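Local coordinates for putative pachytene checkpoint protein 2 (Caenorhabditis elegans, PDB 4XGU) that probably remodels other proteins as an ATP-hydrolysing AAA+ enzyme, with a key role in chromosome recombination during meiosis, at residues T178-T183 with V319-D324. Sequence-based numbering, arbitrary orientation.
Sequences TGPPGT and VGQPSD. With ADP (adenosine-5'-diphosphate), chain H.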
# COMPACT_ATOMS: atom_id res chain seq x y z
N THR B 178 -0.41 29.54 -8.61
CA THR B 178 -1.45 28.53 -8.48
C THR B 178 -2.85 29.13 -8.60
O THR B 178 -3.04 30.34 -8.42
CB THR B 178 -1.35 27.78 -7.14
OG1 THR B 178 -1.60 28.68 -6.06
CG2 THR B 178 0.03 27.16 -6.98
N GLY B 179 -3.82 28.28 -8.90
CA GLY B 179 -5.20 28.70 -9.05
C GLY B 179 -5.96 27.81 -10.01
O GLY B 179 -5.41 26.82 -10.50
N PRO B 180 -7.23 28.13 -10.27
CA PRO B 180 -8.03 27.42 -11.27
C PRO B 180 -7.42 27.55 -12.67
O PRO B 180 -6.66 28.49 -12.91
CB PRO B 180 -9.39 28.12 -11.19
CG PRO B 180 -9.44 28.69 -9.82
CD PRO B 180 -8.04 29.11 -9.52
N PRO B 181 -7.74 26.61 -13.57
CA PRO B 181 -7.18 26.58 -14.93
C PRO B 181 -7.50 27.81 -15.79
O PRO B 181 -6.76 28.10 -16.72
CB PRO B 181 -7.82 25.33 -15.54
CG PRO B 181 -8.19 24.48 -14.39
CD PRO B 181 -8.59 25.44 -13.31
N GLY B 182 -8.59 28.51 -15.50
CA GLY B 182 -9.03 29.59 -16.36
C GLY B 182 -8.46 30.96 -16.06
O GLY B 182 -8.83 31.95 -16.70
N THR B 183 -7.55 31.03 -15.09
CA THR B 183 -7.06 32.31 -14.58
C THR B 183 -5.92 32.91 -15.41
O THR B 183 -5.63 34.10 -15.30
CB THR B 183 -6.59 32.17 -13.14
OG1 THR B 183 -5.44 31.32 -13.09
CG2 THR B 183 -7.69 31.57 -12.28
N VAL B 319 -3.78 32.89 -8.02
CA VAL B 319 -4.56 33.63 -8.99
C VAL B 319 -5.98 33.09 -9.05
O VAL B 319 -6.20 31.94 -9.43
CB VAL B 319 -3.93 33.55 -10.39
CG1 VAL B 319 -4.57 34.56 -11.31
CG2 VAL B 319 -2.43 33.79 -10.31
N GLY B 320 -6.94 33.91 -8.65
CA GLY B 320 -8.32 33.47 -8.58
C GLY B 320 -9.09 33.76 -9.85
O GLY B 320 -8.60 34.48 -10.73
N GLN B 321 -10.29 33.20 -9.96
CA GLN B 321 -11.18 33.53 -11.06
C GLN B 321 -11.55 35.01 -10.98
O GLN B 321 -11.69 35.54 -9.88
CB GLN B 321 -12.44 32.65 -11.03
CG GLN B 321 -12.18 31.15 -11.16
CD GLN B 321 -11.90 30.71 -12.59
OE1 GLN B 321 -11.58 31.52 -13.46
NE2 GLN B 321 -12.02 29.41 -12.84
N PRO B 322 -11.68 35.67 -12.14
CA PRO B 322 -11.90 37.12 -12.14
C PRO B 322 -13.14 37.54 -11.37
O PRO B 322 -14.16 36.85 -11.41
CB PRO B 322 -12.05 37.45 -13.63
CG PRO B 322 -12.48 36.16 -14.26
CD PRO B 322 -11.77 35.10 -13.49
N SER B 323 -13.05 38.66 -10.65
CA SER B 323 -14.19 39.20 -9.91
C SER B 323 -15.16 39.91 -10.85
O SER B 323 -14.94 39.97 -12.06
CB SER B 323 -13.71 40.16 -8.82
OG SER B 323 -12.90 41.19 -9.37
N ASP B 324 -16.24 40.46 -10.28
CA ASP B 324 -17.27 41.12 -11.08
C ASP B 324 -16.72 42.31 -11.87
O ASP B 324 -17.11 42.53 -13.01
CB ASP B 324 -18.42 41.58 -10.18
CG ASP B 324 -19.18 40.42 -9.57
OD1 ASP B 324 -18.54 39.41 -9.22
OD2 ASP B 324 -20.42 40.52 -9.43
PB ADP H . -3.85 28.81 -17.25
O1B ADP H . -4.62 29.31 -16.05
O2B ADP H . -2.37 29.07 -17.18
O3B ADP H . -4.21 27.40 -17.67
PA ADP H . -3.43 30.17 -19.69
O1A ADP H . -2.39 31.13 -19.17
O2A ADP H . -3.01 28.91 -20.42
O3A ADP H . -4.38 29.75 -18.45
O5' ADP H . -4.39 31.01 -20.67
C5' ADP H . -5.80 31.10 -20.45
C4' ADP H . -6.41 31.93 -21.57
O4' ADP H . -7.57 32.61 -21.09
C3' ADP H . -5.44 32.98 -22.09
O3' ADP H . -5.00 32.64 -23.41
C2' ADP H . -6.21 34.28 -22.10
O2' ADP H . -6.54 34.64 -23.44
C1' ADP H . -7.48 34.02 -21.31
N9 ADP H . -7.37 34.68 -19.98
C8 ADP H . -7.30 34.03 -18.80
N7 ADP H . -7.20 34.90 -17.77
C5 ADP H . -7.21 36.14 -18.28
C6 ADP H . -7.14 37.52 -17.74
N6 ADP H . -7.04 37.73 -16.41
N1 ADP H . -7.18 38.54 -18.62
C2 ADP H . -7.28 38.33 -19.94
N3 ADP H . -7.35 37.11 -20.51
C4 ADP H . -7.32 35.99 -19.74
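The start of the Walker A P-loop of the AAA+ module, with the strand end before it (178-183), packs against the linker 319-324 that leads toward the lid helices. Its first link prolongs the pairing of two parallel strands: V319 N donates to T178 O at 2.7 Å, nearly straight at 174°. G179 CA then lies 3.4 Å from V319 O in a CA-H...O contact, and a side chain at G179 would run into that oxygen, one geometric reason for glycine here. T183 is central. Its CG2, anti to the carbonyl carbon, reaches V319 O at 3.2 Å and G320 O at 3.4 Å, while CB meets V319 CG1 at 3.6 Å. OG1 turns back to P180 O, donating over 3.1 Å and closing the loop on itself. An alanine at T183 would probably leave P180 O without that donor and open a gap beside the two linker carbonyls. Q321, bent at chi2 (-78°), lays its amide by the proline ring, NE2 being 3.4 Å from P180 CB. T183 O also accepts from Y141 OH near the ADP adenine. The contact thus bridges the ends of adjacent strands 174-178 and 315-318, ahead of helices 185-199 and 324-340.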